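Local atomic coordinates of ancestral D-type dye decolorizing peroxidase (PDB entry 7ANV), a protein that probably uses its heme and hydrogen peroxide to oxidise dyes and other organic substrates, as dye-decolorizing peroxidases do. Residues 23-28 with 249-254; 136-141 with 175-180; 403-408 with 471-476. One frame throughout, in Å; residues are numbered along the deposited sequence.

Contact 1. Residues 23-28 with 249-254; sequences YFFFKI and LVFRKL. With HEM (protoporphyrin IX containing Fe), chain B.
F25, whose ring meets F251, is held in its own sheet by a backbone bond of 2.8 Å from its N to L178 O. Across the contact no hydrogen bond is made, and three rings carry it: Y23, F25 and F251. F251 has CG anti to its backbone N (chi1 -173°), which carries its ring up to both of the others, at the corner of the cluster. The CZ atom of F25 sits over the centre of one F251 face, 3.7 Å from F251 CE1. This is a T-shaped pair, with planes at 77°. F251 plays the other part against Y23. It turns an edge to the Y23 face and puts CE2 over the ring centre, 3.7 Å from Y23 CD2. Here the planes are 60° apart. With an alanine at Y23 the ring under F251 CE2 is gone, and a gap would probably open between strands 20-28 and 247-256. Further along the second strand, L254 CD1 lies 3.7 Å from HEM CAB. V395 of strand 391-398 touches both Y23 and F251. At this point the two sheets meet through an aromatic cluster, held by dispersion and edge-to-face attraction; the two segments share no polar bond.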
loop_
_atom_site.group_PDB
_atom_site.type_symbol
_atom_site.label_atom_id
_atom_site.label_comp_id
_atom_site.label_asym_id
_atom_site.label_seq_id
_atom_site.Cartn_x
_atom_site.Cartn_y
_atom_site.Cartn_z
ATOM N N TYR A 23 7.686 -12.264 3.135
ATOM C CA TYR A 23 7.104 -12.581 1.821
ATOM C C TYR A 23 8.024 -13.586 1.151
ATOM O O TYR A 23 9.180 -13.250 0.899
ATOM C CB TYR A 23 6.970 -11.274 1.048
ATOM C CG TYR A 23 5.957 -10.362 1.648
ATOM C CD1 TYR A 23 6.317 -9.469 2.636
ATOM C CD2 TYR A 23 4.654 -10.363 1.203
ATOM C CE1 TYR A 23 5.391 -8.626 3.221
ATOM C CE2 TYR A 23 3.721 -9.518 1.766
ATOM C CZ TYR A 23 4.095 -8.639 2.757
ATOM O OH TYR A 23 3.197 -7.790 3.329
ATOM N N PHE A 24 7.499 -14.776 0.880
ATOM C CA PHE A 24 8.228 -15.890 0.221
ATOM C C PHE A 24 7.704 -16.007 -1.209
ATOM O O PHE A 24 6.572 -16.525 -1.440
ATOM C CB PHE A 24 8.041 -17.145 1.071
ATOM C CG PHE A 24 8.762 -18.350 0.570
ATOM C CD1 PHE A 24 8.216 -19.135 -0.428
ATOM C CD2 PHE A 24 9.941 -18.747 1.164
ATOM C CE1 PHE A 24 8.874 -20.299 -0.826
ATOM C CE2 PHE A 24 10.590 -19.901 0.756
ATOM C CZ PHE A 24 10.053 -20.659 -0.249
ATOM N N PHE A 25 8.487 -15.490 -2.160
ATOM C CA PHE A 25 8.086 -15.460 -3.587
ATOM C C PHE A 25 8.621 -16.747 -4.202
ATOM O O PHE A 25 9.805 -17.106 -4.019
ATOM C CB PHE A 25 8.655 -14.243 -4.310
ATOM C CG PHE A 25 8.142 -12.944 -3.766
ATOM C CD1 PHE A 25 6.943 -12.419 -4.234
ATOM C CD2 PHE A 25 8.845 -12.238 -2.812
ATOM C CE1 PHE A 25 6.477 -11.215 -3.751
ATOM C CE2 PHE A 25 8.357 -11.042 -2.314
ATOM C CZ PHE A 25 7.195 -10.510 -2.806
ATOM N N PHE A 26 7.762 -17.486 -4.876
ATOM C CA PHE A 26 8.148 -18.830 -5.345
ATOM C C PHE A 26 7.778 -19.030 -6.800
ATOM O O PHE A 26 6.910 -18.353 -7.353
ATOM C CB PHE A 26 7.514 -19.921 -4.476
ATOM C CG PHE A 26 6.007 -19.949 -4.539
ATOM C CD1 PHE A 26 5.346 -20.728 -5.481
ATOM C CD2 PHE A 26 5.255 -19.229 -3.625
ATOM C CE1 PHE A 26 3.960 -20.759 -5.533
ATOM C CE2 PHE A 26 3.873 -19.246 -3.693
ATOM C CZ PHE A 26 3.228 -20.014 -4.632
ATOM N N LYS A 27 8.521 -19.954 -7.398
ATOM C CA LYS A 27 8.241 -20.535 -8.720
ATOM C C LYS A 27 7.772 -21.958 -8.466
ATOM O O LYS A 27 8.390 -22.665 -7.632
ATOM C CB LYS A 27 9.508 -20.468 -9.571
ATOM C CG LYS A 27 9.388 -21.057 -10.959
ATOM C CD LYS A 27 10.707 -20.982 -11.717
ATOM C CE LYS A 27 10.600 -21.375 -13.176
ATOM N NZ LYS A 27 11.905 -21.890 -13.655
ATOM N N ILE A 28 6.708 -22.361 -9.151
ATOM C CA ILE A 28 6.209 -23.757 -9.150
ATOM C C ILE A 28 7.066 -24.548 -10.138
ATOM O O ILE A 28 7.049 -24.222 -11.350
ATOM C CB ILE A 28 4.716 -23.824 -9.479
ATOM C CG1 ILE A 28 3.887 -23.062 -8.434
ATOM C CG2 ILE A 28 4.280 -25.277 -9.670
ATOM C CD1 ILE A 28 2.467 -22.763 -8.839
ATOM N N LEU A 249 -3.865 -8.764 -4.994
ATOM C CA LEU A 249 -2.783 -8.323 -4.113
ATOM C C LEU A 249 -1.746 -7.634 -4.987
ATOM O O LEU A 249 -1.063 -8.306 -5.741
ATOM C CB LEU A 249 -2.202 -9.563 -3.440
ATOM C CG LEU A 249 -1.240 -9.370 -2.261
ATOM C CD1 LEU A 249 -0.984 -10.691 -1.562
ATOM C CD2 LEU A 249 0.078 -8.712 -2.627
ATOM N N VAL A 250 -1.577 -6.342 -4.810
ATOM C CA VAL A 250 -0.462 -5.582 -5.431
ATOM C C VAL A 250 0.687 -5.539 -4.435
ATOM O O VAL A 250 0.496 -5.008 -3.335
ATOM C CB VAL A 250 -0.895 -4.159 -5.814
ATOM C CG1 VAL A 250 0.318 -3.372 -6.286
ATOM C CG2 VAL A 250 -2.035 -4.168 -6.834
ATOM N N PHE A 251 1.855 -6.006 -4.861
ATOM C CA PHE A 251 3.101 -5.907 -4.082
ATOM C C PHE A 251 4.059 -4.926 -4.762
ATOM O O PHE A 251 4.342 -5.106 -5.927
ATOM C CB PHE A 251 3.717 -7.292 -3.869
ATOM C CG PHE A 251 4.904 -7.256 -2.938
ATOM C CD1 PHE A 251 6.162 -6.921 -3.425
ATOM C CD2 PHE A 251 4.773 -7.582 -1.589
ATOM C CE1 PHE A 251 7.254 -6.843 -2.562
ATOM C CE2 PHE A 251 5.860 -7.486 -0.720
ATOM C CZ PHE A 251 7.089 -7.131 -1.214
ATOM N N ARG A 252 4.581 -3.967 -4.012
ATOM C CA ARG A 252 5.677 -3.100 -4.459
ATOM C C ARG A 252 6.724 -2.970 -3.355
ATOM O O ARG A 252 6.384 -2.605 -2.235
ATOM C CB ARG A 252 5.175 -1.685 -4.777
ATOM C CG ARG A 252 4.050 -1.613 -5.779
ATOM C CD ARG A 252 4.555 -1.467 -7.181
ATOM N NE ARG A 252 5.047 -0.124 -7.444
ATOM C CZ ARG A 252 5.845 0.240 -8.456
ATOM N NH1 ARG A 252 6.394 -0.651 -9.275
ATOM N NH2 ARG A 252 6.105 1.531 -8.627
ATOM N N LYS A 253 7.958 -3.282 -3.693
ATOM C CA LYS A 253 9.107 -2.975 -2.821
ATOM C C LYS A 253 9.536 -1.536 -3.098
ATOM O O LYS A 253 10.001 -1.247 -4.222
ATOM C CB LYS A 253 10.247 -3.969 -3.037
ATOM C CG LYS A 253 11.418 -3.693 -2.121
ATOM C CD LYS A 253 12.645 -4.559 -2.355
ATOM C CE LYS A 253 13.786 -3.996 -1.536
ATOM N NZ LYS A 253 15.068 -4.715 -1.739
ATOM N N LEU A 254 9.314 -0.641 -2.143
ATOM C CA LEU A 254 9.557 0.810 -2.324
ATOM C C LEU A 254 10.679 1.210 -1.351
ATOM O O LEU A 254 10.442 1.361 -0.134
ATOM C CB LEU A 254 8.292 1.620 -2.061
ATOM C CG LEU A 254 7.123 1.221 -2.937
ATOM C CD1 LEU A 254 5.876 2.035 -2.578
ATOM C CD2 LEU A 254 7.481 1.358 -4.418
HETATM C CHA HEM B . -1.847 6.904 3.274
HETATM C CHB HEM B . 2.995 6.903 3.410
HETATM C CHC HEM B . 3.073 4.520 -0.876
HETATM C CHD HEM B . -1.750 4.921 -1.125
HETATM C C1A HEM B . -0.536 7.089 3.672
HETATM C C2A HEM B . -0.140 7.706 4.884
HETATM C C3A HEM B . 1.219 7.726 4.922
HETATM C C4A HEM B . 1.675 7.087 3.736
HETATM C CMA HEM B . 2.102 8.268 6.034
HETATM C CAA HEM B . -1.058 8.323 5.933
HETATM C CBA HEM B . -1.726 7.338 6.876
HETATM C CGA HEM B . -3.174 7.078 6.573
HETATM O O1A HEM B . -3.991 7.934 6.185
HETATM O O2A HEM B . -3.570 5.971 6.751
HETATM C C1B HEM B . 3.423 6.244 2.242
HETATM C C2B HEM B . 4.796 5.974 1.941
HETATM C C3B HEM B . 4.840 5.291 0.761
HETATM C C4B HEM B . 3.424 5.139 0.325
HETATM C CMB HEM B . 5.989 6.372 2.767
HETATM C CAB HEM B . 5.984 4.724 0.009
HETATM C CBB HEM B . 7.189 4.407 0.545
HETATM C C1C HEM B . 1.753 4.440 -1.346
HETATM C C2C HEM B . 1.345 3.927 -2.587
HETATM C C3C HEM B . -0.029 4.082 -2.653
HETATM C C4C HEM B . -0.445 4.678 -1.432
HETATM C CMC HEM B . 2.266 3.325 -3.638
HETATM C CAC HEM B . -0.982 3.751 -3.715
HETATM C CBC HEM B . -0.628 3.639 -4.987
HETATM C C1D HEM B . -2.142 5.447 0.106
HETATM C C2D HEM B . -3.573 5.594 0.420
HETATM C C3D HEM B . -3.588 6.165 1.643
HETATM C C4D HEM B . -2.178 6.354 2.054
HETATM C CMD HEM B . -4.808 5.213 -0.391
HETATM C CAD HEM B . -4.818 6.532 2.446
HETATM C CBD HEM B . -5.408 7.896 2.049
HETATM C CGD HEM B . -6.700 8.166 2.762
HETATM O O1D HEM B . -6.816 9.305 3.282
HETATM O O2D HEM B . -7.631 7.321 2.793
HETATM N NA HEM B . 0.595 6.698 2.967
HETATM N NB HEM B . 2.658 5.718 1.273
HETATM N NC HEM B . 0.665 4.940 -0.665
HETATM N ND HEM B . -1.332 5.940 1.073
HETATM FE FE HEM B . 0.593 5.892 1.165
#

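Contact 2. Residues 136-141 with 175-180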
loop_
_atom_site.group_PDB
_atom_site.type_symbol
_atom_site.label_atom_id
_atom_site.label_comp_id
_atom_site.label_asym_id
_atom_site.label_seq_id
_atom_site.Cartn_x
_atom_site.Cartn_y
_atom_site.Cartn_z
ATOM N N LYS A 136 12.664 -8.682 -11.888
ATOM C CA LYS A 136 12.956 -8.176 -13.248
ATOM C C LYS A 136 13.221 -9.411 -14.100
ATOM O O LYS A 136 12.596 -9.542 -15.163
ATOM C CB LYS A 136 14.125 -7.185 -13.156
ATOM C CG LYS A 136 14.474 -6.438 -14.430
ATOM C CD LYS A 136 15.928 -6.019 -14.516
ATOM C CE LYS A 136 16.264 -4.897 -13.560
ATOM N NZ LYS A 136 17.123 -3.870 -14.196
ATOM N N GLU A 137 14.060 -10.317 -13.594
ATOM C CA GLU A 137 14.651 -11.447 -14.361
ATOM C C GLU A 137 13.746 -12.681 -14.299
ATOM O O GLU A 137 13.730 -13.442 -15.275
ATOM C CB GLU A 137 16.032 -11.838 -13.816
ATOM C CG GLU A 137 17.046 -10.703 -13.789
ATOM C CD GLU A 137 17.322 -10.024 -15.117
ATOM O OE1 GLU A 137 17.184 -10.685 -16.177
ATOM O OE2 GLU A 137 17.673 -8.827 -15.089
ATOM N N LYS A 138 13.008 -12.861 -13.207
ATOM C CA LYS A 138 12.643 -14.222 -12.741
ATOM C C LYS A 138 11.127 -14.460 -12.826
ATOM O O LYS A 138 10.367 -13.471 -12.812
ATOM C CB LYS A 138 13.274 -14.410 -11.359
ATOM C CG LYS A 138 14.802 -14.377 -11.380
ATOM C CD LYS A 138 15.487 -15.359 -10.441
ATOM C CE LYS A 138 15.931 -14.725 -9.136
ATOM N NZ LYS A 138 16.037 -15.724 -8.041
ATOM N N ASP A 139 10.733 -15.740 -12.927
ATOM C CA ASP A 139 9.333 -16.198 -13.100
ATOM C C ASP A 139 8.725 -16.433 -11.704
ATOM O O ASP A 139 8.817 -17.547 -11.139
ATOM C CB ASP A 139 9.255 -17.412 -14.037
ATOM C CG ASP A 139 8.108 -17.325 -15.035
ATOM O OD1 ASP A 139 7.572 -16.193 -15.203
ATOM O OD2 ASP A 139 7.736 -18.384 -15.623
ATOM N N ILE A 140 8.138 -15.379 -11.156
ATOM C CA ILE A 140 7.408 -15.447 -9.862
ATOM C C ILE A 140 5.984 -15.952 -10.148
ATOM O O ILE A 140 5.190 -15.271 -10.882
ATOM C CB ILE A 140 7.444 -14.095 -9.136
ATOM C CG1 ILE A 140 8.872 -13.718 -8.747
ATOM C CG2 ILE A 140 6.537 -14.144 -7.917
ATOM C CD1 ILE A 140 9.005 -12.300 -8.289
ATOM N N HIS A 141 5.644 -17.069 -9.521
ATOM C CA HIS A 141 4.341 -17.761 -9.686
ATOM C C HIS A 141 3.395 -17.437 -8.533
ATOM O O HIS A 141 2.195 -17.568 -8.706
ATOM C CB HIS A 141 4.577 -19.244 -9.826
ATOM C CG HIS A 141 5.216 -19.590 -11.135
ATOM N ND1 HIS A 141 5.617 -20.853 -11.435
ATOM C CD2 HIS A 141 5.437 -18.839 -12.239
ATOM C CE1 HIS A 141 6.121 -20.885 -12.667
ATOM N NE2 HIS A 141 6.050 -19.656 -13.180
ATOM N N HIS A 175 10.413 -23.590 -5.867
ATOM C CA HIS A 175 11.775 -23.023 -5.752
ATOM C C HIS A 175 11.583 -21.604 -5.219
ATOM O O HIS A 175 10.735 -20.842 -5.772
ATOM C CB HIS A 175 12.488 -23.094 -7.117
ATOM C CG HIS A 175 13.690 -22.209 -7.262
ATOM N ND1 HIS A 175 14.945 -22.579 -6.812
ATOM C CD2 HIS A 175 13.844 -20.968 -7.799
ATOM C CE1 HIS A 175 15.810 -21.612 -7.045
ATOM N NE2 HIS A 175 15.163 -20.610 -7.643
ATOM N N GLU A 176 12.347 -21.219 -4.217
ATOM C CA GLU A 176 12.351 -19.835 -3.674
ATOM C C GLU A 176 12.983 -18.903 -4.719
ATOM O O GLU A 176 14.125 -19.180 -5.145
ATOM C CB GLU A 176 13.130 -19.841 -2.371
ATOM C CG GLU A 176 13.258 -18.468 -1.734
ATOM C CD GLU A 176 14.208 -18.443 -0.561
ATOM O OE1 GLU A 176 14.478 -19.545 0.029
ATOM O OE2 GLU A 176 14.663 -17.327 -0.227
ATOM N N VAL A 177 12.306 -17.832 -5.114
ATOM C CA VAL A 177 12.864 -16.788 -6.025
ATOM C C VAL A 177 13.459 -15.687 -5.169
ATOM O O VAL A 177 14.545 -15.178 -5.462
ATOM C CB VAL A 177 11.785 -16.226 -6.969
ATOM C CG1 VAL A 177 12.335 -15.144 -7.882
ATOM C CG2 VAL A 177 11.120 -17.322 -7.772
ATOM N N LEU A 178 12.763 -15.337 -4.094
ATOM C CA LEU A 178 13.138 -14.179 -3.263
ATOM C C LEU A 178 12.377 -14.311 -1.945
ATOM O O LEU A 178 11.168 -14.658 -1.966
ATOM C CB LEU A 178 12.776 -12.873 -3.990
ATOM C CG LEU A 178 13.045 -11.582 -3.218
ATOM C CD1 LEU A 178 14.534 -11.332 -3.024
ATOM C CD2 LEU A 178 12.401 -10.385 -3.905
ATOM N N THR A 179 13.057 -14.004 -0.852
ATOM C CA THR A 179 12.381 -13.786 0.442
ATOM C C THR A 179 12.676 -12.367 0.899
ATOM O O THR A 179 13.858 -11.944 0.784
ATOM C CB THR A 179 12.833 -14.824 1.472
ATOM O OG1 THR A 179 12.579 -16.099 0.889
ATOM C CG2 THR A 179 12.084 -14.714 2.777
ATOM N N ILE A 180 11.654 -11.646 1.362
ATOM C CA ILE A 180 11.855 -10.271 1.895
ATOM C C ILE A 180 11.196 -10.289 3.267
ATOM O O ILE A 180 10.020 -10.650 3.356
ATOM C CB ILE A 180 11.250 -9.162 0.998
ATOM C CG1 ILE A 180 11.509 -9.400 -0.490
ATOM C CG2 ILE A 180 11.784 -7.818 1.492
ATOM C CD1 ILE A 180 10.911 -8.362 -1.452
#
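I140 and V177 have the nearest CA atoms across the contact, 6.8 Å apart, where the loop after helix 133-137 passes strand 174-183. V177 is the centre of the contact. Its CG1 stands anti to the backbone N (chi1 179°) and is touched from two residues. I140 brings CG1 to 3.8 Å from V177 CG1. K138 lays its chain over the same methyl, with K138 CB 3.7 Å from V177 CG1. The lysine chain bends at chi2 and chi3, which brings NZ back to the strand. There K138 NZ gives a hydrogen bond of 3.0 Å to V177 O. It lies in the carbonyl plane, on a lone pair, at a C=O...N angle of 124°. V177 and L178 together face F25 of the next strand in a classic beta bulge. The strand is one of the two outermost of its sheet within this chain, so the loop packs beside a sheet edge. K138 is exposed and poorly ordered, so its NZ bond may be less firm than the buried contact of I140 with V177. On the strand itself, T179 OG1 and E176 OE2 are hydrogen-bonded at 2.7 Å, with OG1 above the carboxylate plane.

Contact 3. Residues 403-408 with 471-476; sequences NGFQFI and GEYFFS. With HEM (protoporphyrin IX containing Fe), chain B.
F405 and Y473 meet at the side of the heme, F405 from the first turn of helix 405-413 and Y473 from strand 466-476. F405 and Y473 cross at about a right angle. The CB of F405 points toward the strand. CG follows anti to the backbone N (chi1 170°), which sends the ring out between the heme and Y473. From CG the ring divides. On one side CD1 comes to 3.5 Å from HEM CBC, the end of a vinyl group, and CE1 lies close to the same carbon. On the other side CD2 and CE2 face the tyrosine. F405 CE2 is the closer, 3.4 Å from Y473 OH, and this oxygen lies in the plane of the F405 ring, at its edge. Y473 CE1 backs it up at 4.0 Å from F405 CE2. At the far end of the ring, F405 CZ packs against R252 NE.

Q406 adds its aliphatic part, with CG 3.9 Å from Y473 OH. Its amide plane is turned 77° from the tyrosine ring. The polar ends of Q406 and Y473 do not bond each other. Both Q406 NE2 and Y473 OH are hydrogen-bonded to D111 OD2, so one carboxylate oxygen of helix 108-115 probably fixes the position of both. Y473 N is also held, giving a bond of 2.7 Å to the anti lone pair of E472 OE2. G404 is the N-cap of the helix, and F405 N is bonded to Q398 OE1. One turn on, I408 CG2 also touches HEM CBC. Together F405 and I408 form part of the heme pocket. Y473 backs F405 and is itself held by D111, so they probably act as a second shell beside the vinyl group that ends in HEM CBC in this dye-decolorizing peroxidase.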
loop_
_atom_site.group_PDB
_atom_site.type_symbol
_atom_site.label_atom_id
_atom_site.label_comp_id
_atom_site.label_asym_id
_atom_site.label_seq_id
_atom_site.Cartn_x
_atom_site.Cartn_y
_atom_site.Cartn_z
ATOM N N ASN A 403 -8.746 -0.064 -11.366
ATOM C CA ASN A 403 -9.578 0.945 -10.678
ATOM C C ASN A 403 -8.903 1.452 -9.408
ATOM O O ASN A 403 -9.215 2.584 -8.991
ATOM C CB ASN A 403 -10.951 0.390 -10.299
ATOM C CG ASN A 403 -11.870 0.223 -11.478
ATOM O OD1 ASN A 403 -11.582 0.728 -12.556
ATOM N ND2 ASN A 403 -12.975 -0.486 -11.287
ATOM N N GLY A 404 -8.082 0.607 -8.777
ATOM C CA GLY A 404 -7.414 0.872 -7.495
ATOM C C GLY A 404 -5.990 1.320 -7.659
ATOM O O GLY A 404 -5.772 2.467 -8.136
ATOM N N PHE A 405 -5.042 0.470 -7.278
ATOM C CA PHE A 405 -3.600 0.791 -7.293
ATOM C C PHE A 405 -3.225 1.559 -8.580
ATOM O O PHE A 405 -2.573 2.603 -8.494
ATOM C CB PHE A 405 -2.742 -0.465 -7.185
ATOM C CG PHE A 405 -1.296 -0.173 -7.441
ATOM C CD1 PHE A 405 -0.533 0.504 -6.515
ATOM C CD2 PHE A 405 -0.706 -0.527 -8.633
ATOM C CE1 PHE A 405 0.798 0.785 -6.757
ATOM C CE2 PHE A 405 0.632 -0.279 -8.856
ATOM C CZ PHE A 405 1.383 0.411 -7.935
ATOM N N GLN A 406 -3.537 1.025 -9.751
ATOM C CA GLN A 406 -3.043 1.638 -11.020
ATOM C C GLN A 406 -3.614 3.052 -11.200
ATOM O O GLN A 406 -2.901 3.943 -11.694
ATOM C CB GLN A 406 -3.417 0.820 -12.238
ATOM C CG GLN A 406 -2.547 -0.405 -12.459
ATOM C CD GLN A 406 -2.974 -1.116 -13.719
ATOM O OE1 GLN A 406 -4.153 -1.335 -13.953
ATOM N NE2 GLN A 406 -2.028 -1.447 -14.585
ATOM N N PHE A 407 -4.888 3.235 -10.896
ATOM C CA PHE A 407 -5.569 4.532 -11.085
ATOM C C PHE A 407 -4.952 5.553 -10.132
ATOM O O PHE A 407 -4.628 6.681 -10.525
ATOM C CB PHE A 407 -7.065 4.351 -10.886
ATOM C CG PHE A 407 -7.851 5.400 -11.620
ATOM C CD1 PHE A 407 -8.131 5.270 -12.966
ATOM C CD2 PHE A 407 -8.252 6.551 -10.968
ATOM C CE1 PHE A 407 -8.858 6.236 -13.646
ATOM C CE2 PHE A 407 -8.968 7.532 -11.655
ATOM C CZ PHE A 407 -9.238 7.386 -12.989
ATOM N N ILE A 408 -4.821 5.172 -8.859
ATOM C CA ILE A 408 -4.229 6.028 -7.810
ATOM C C ILE A 408 -2.834 6.443 -8.220
ATOM O O ILE A 408 -2.546 7.678 -8.196
ATOM C CB ILE A 408 -4.253 5.335 -6.449
ATOM C CG1 ILE A 408 -5.689 5.068 -6.011
ATOM C CG2 ILE A 408 -3.491 6.192 -5.444
ATOM C CD1 ILE A 408 -5.775 4.078 -4.865
ATOM N N GLY A 471 8.054 -5.507 -8.098
ATOM C CA GLY A 471 6.872 -6.092 -7.487
ATOM C C GLY A 471 6.130 -6.898 -8.499
ATOM O O GLY A 471 6.699 -7.181 -9.591
ATOM N N GLU A 472 4.979 -7.388 -8.086
ATOM C CA GLU A 472 4.116 -8.178 -8.967
ATOM C C GLU A 472 2.661 -8.004 -8.558
ATOM O O GLU A 472 2.351 -7.564 -7.428
ATOM C CB GLU A 472 4.632 -9.626 -8.955
ATOM C CG GLU A 472 3.886 -10.512 -9.935
ATOM C CD GLU A 472 3.896 -10.025 -11.385
ATOM O OE1 GLU A 472 4.719 -10.555 -12.171
ATOM O OE2 GLU A 472 3.085 -9.134 -11.744
ATOM N N TYR A 473 1.781 -8.328 -9.497
ATOM C CA TYR A 473 0.321 -8.382 -9.316
ATOM C C TYR A 473 -0.117 -9.826 -9.110
ATOM O O TYR A 473 0.207 -10.697 -9.903
ATOM C CB TYR A 473 -0.365 -7.802 -10.556
ATOM C CG TYR A 473 -0.051 -6.353 -10.817
ATOM C CD1 TYR A 473 0.207 -5.456 -9.785
ATOM C CD2 TYR A 473 -0.047 -5.868 -12.102
ATOM C CE1 TYR A 473 0.438 -4.115 -10.033
ATOM C CE2 TYR A 473 0.176 -4.523 -12.372
ATOM C CZ TYR A 473 0.449 -3.649 -11.344
ATOM O OH TYR A 473 0.725 -2.334 -11.613
ATOM N N PHE A 474 -0.783 -10.073 -7.977
ATOM C CA PHE A 474 -1.182 -11.428 -7.567
ATOM C C PHE A 474 -2.692 -11.435 -7.318
ATOM O O PHE A 474 -3.328 -10.376 -7.229
ATOM C CB PHE A 474 -0.459 -11.880 -6.296
ATOM C CG PHE A 474 1.046 -11.844 -6.324
ATOM C CD1 PHE A 474 1.751 -10.729 -5.906
ATOM C CD2 PHE A 474 1.755 -12.961 -6.712
ATOM C CE1 PHE A 474 3.133 -10.744 -5.912
ATOM C CE2 PHE A 474 3.135 -12.992 -6.716
ATOM C CZ PHE A 474 3.822 -11.862 -6.331
ATOM N N PHE A 475 -3.199 -12.658 -7.167
ATOM C CA PHE A 475 -4.587 -12.959 -6.778
ATOM C C PHE A 475 -4.591 -13.908 -5.571
ATOM O O PHE A 475 -4.015 -14.999 -5.654
ATOM C CB PHE A 475 -5.353 -13.553 -7.940
ATOM C CG PHE A 475 -6.801 -13.793 -7.613
ATOM C CD1 PHE A 475 -7.670 -12.734 -7.466
ATOM C CD2 PHE A 475 -7.294 -15.087 -7.467
ATOM C CE1 PHE A 475 -9.007 -12.953 -7.157
ATOM C CE2 PHE A 475 -8.632 -15.295 -7.187
ATOM C CZ PHE A 475 -9.466 -14.245 -7.013
ATOM N N SER A 476 -5.220 -13.454 -4.475
ATOM C CA SER A 476 -5.428 -14.204 -3.213
ATOM C C SER A 476 -6.770 -14.895 -3.320
ATOM O O SER A 476 -7.784 -14.216 -3.177
ATOM C CB SER A 476 -5.452 -13.310 -2.031
ATOM O OG SER A 476 -4.173 -12.759 -1.794
HETATM C CHA HEM B . -1.847 6.904 3.274
HETATM C CHB HEM B . 2.995 6.903 3.410
HETATM C CHC HEM B . 3.073 4.520 -0.876
HETATM C CHD HEM B . -1.750 4.921 -1.125
HETATM C C1A HEM B . -0.536 7.089 3.672
HETATM C C2A HEM B . -0.140 7.706 4.884
HETATM C C3A HEM B . 1.219 7.726 4.922
HETATM C C4A HEM B . 1.675 7.087 3.736
HETATM C CMA HEM B . 2.102 8.268 6.034
HETATM C CAA HEM B . -1.058 8.323 5.933
HETATM C CBA HEM B . -1.726 7.338 6.876
HETATM C CGA HEM B . -3.174 7.078 6.573
HETATM O O1A HEM B . -3.991 7.934 6.185
HETATM O O2A HEM B . -3.570 5.971 6.751
HETATM C C1B HEM B . 3.423 6.244 2.242
HETATM C C2B HEM B . 4.796 5.974 1.941
HETATM C C3B HEM B . 4.840 5.291 0.761
HETATM C C4B HEM B . 3.424 5.139 0.325
HETATM C CMB HEM B . 5.989 6.372 2.767
HETATM C CAB HEM B . 5.984 4.724 0.009
HETATM C CBB HEM B . 7.189 4.407 0.545
HETATM C C1C HEM B . 1.753 4.440 -1.346
HETATM C C2C HEM B . 1.345 3.927 -2.587
HETATM C C3C HEM B . -0.029 4.082 -2.653
HETATM C C4C HEM B . -0.445 4.678 -1.432
HETATM C CMC HEM B . 2.266 3.325 -3.638
HETATM C CAC HEM B . -0.982 3.751 -3.715
HETATM C CBC HEM B . -0.628 3.639 -4.987
HETATM C C1D HEM B . -2.142 5.447 0.106
HETATM C C2D HEM B . -3.573 5.594 0.420
HETATM C C3D HEM B . -3.588 6.165 1.643
HETATM C C4D HEM B . -2.178 6.354 2.054
HETATM C CMD HEM B . -4.808 5.213 -0.391
HETATM C CAD HEM B . -4.818 6.532 2.446
HETATM C CBD HEM B . -5.408 7.896 2.049
HETATM C CGD HEM B . -6.700 8.166 2.762
HETATM O O1D HEM B . -6.816 9.305 3.282
HETATM O O2D HEM B . -7.631 7.321 2.793
HETATM N NA HEM B . 0.595 6.698 2.967
HETATM N NB HEM B . 2.658 5.718 1.273
HETATM N NC HEM B . 0.665 4.940 -0.665
HETATM N ND HEM B . -1.332 5.940 1.073
HETATM FE FE HEM B . 0.593 5.892 1.165
#

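Overall arrangement
The three contacts sit in and between two four-stranded antiparallel sheets, each with strand order 2-3-1-4, consistent with the two ferredoxin-like halves of the DyP fold. Contact 1 joins the two sheets. Contact 2 belongs to the first sheet, through strand 174-183, and contact 3 to the second, through strand 466-476. Along the chain, contact 2 is nested inside the loop closed by contact 1, and contact 3 follows. The centre of contact 1 lies about 8 Å from that of contact 2. Contact 3 is centred about 12 Å from contact 1. F474 touches both F25 and I140. Contacts 1 and 3 each include a segment that touches the heme, so strand 247-256 links the interface between the halves to the cofactor.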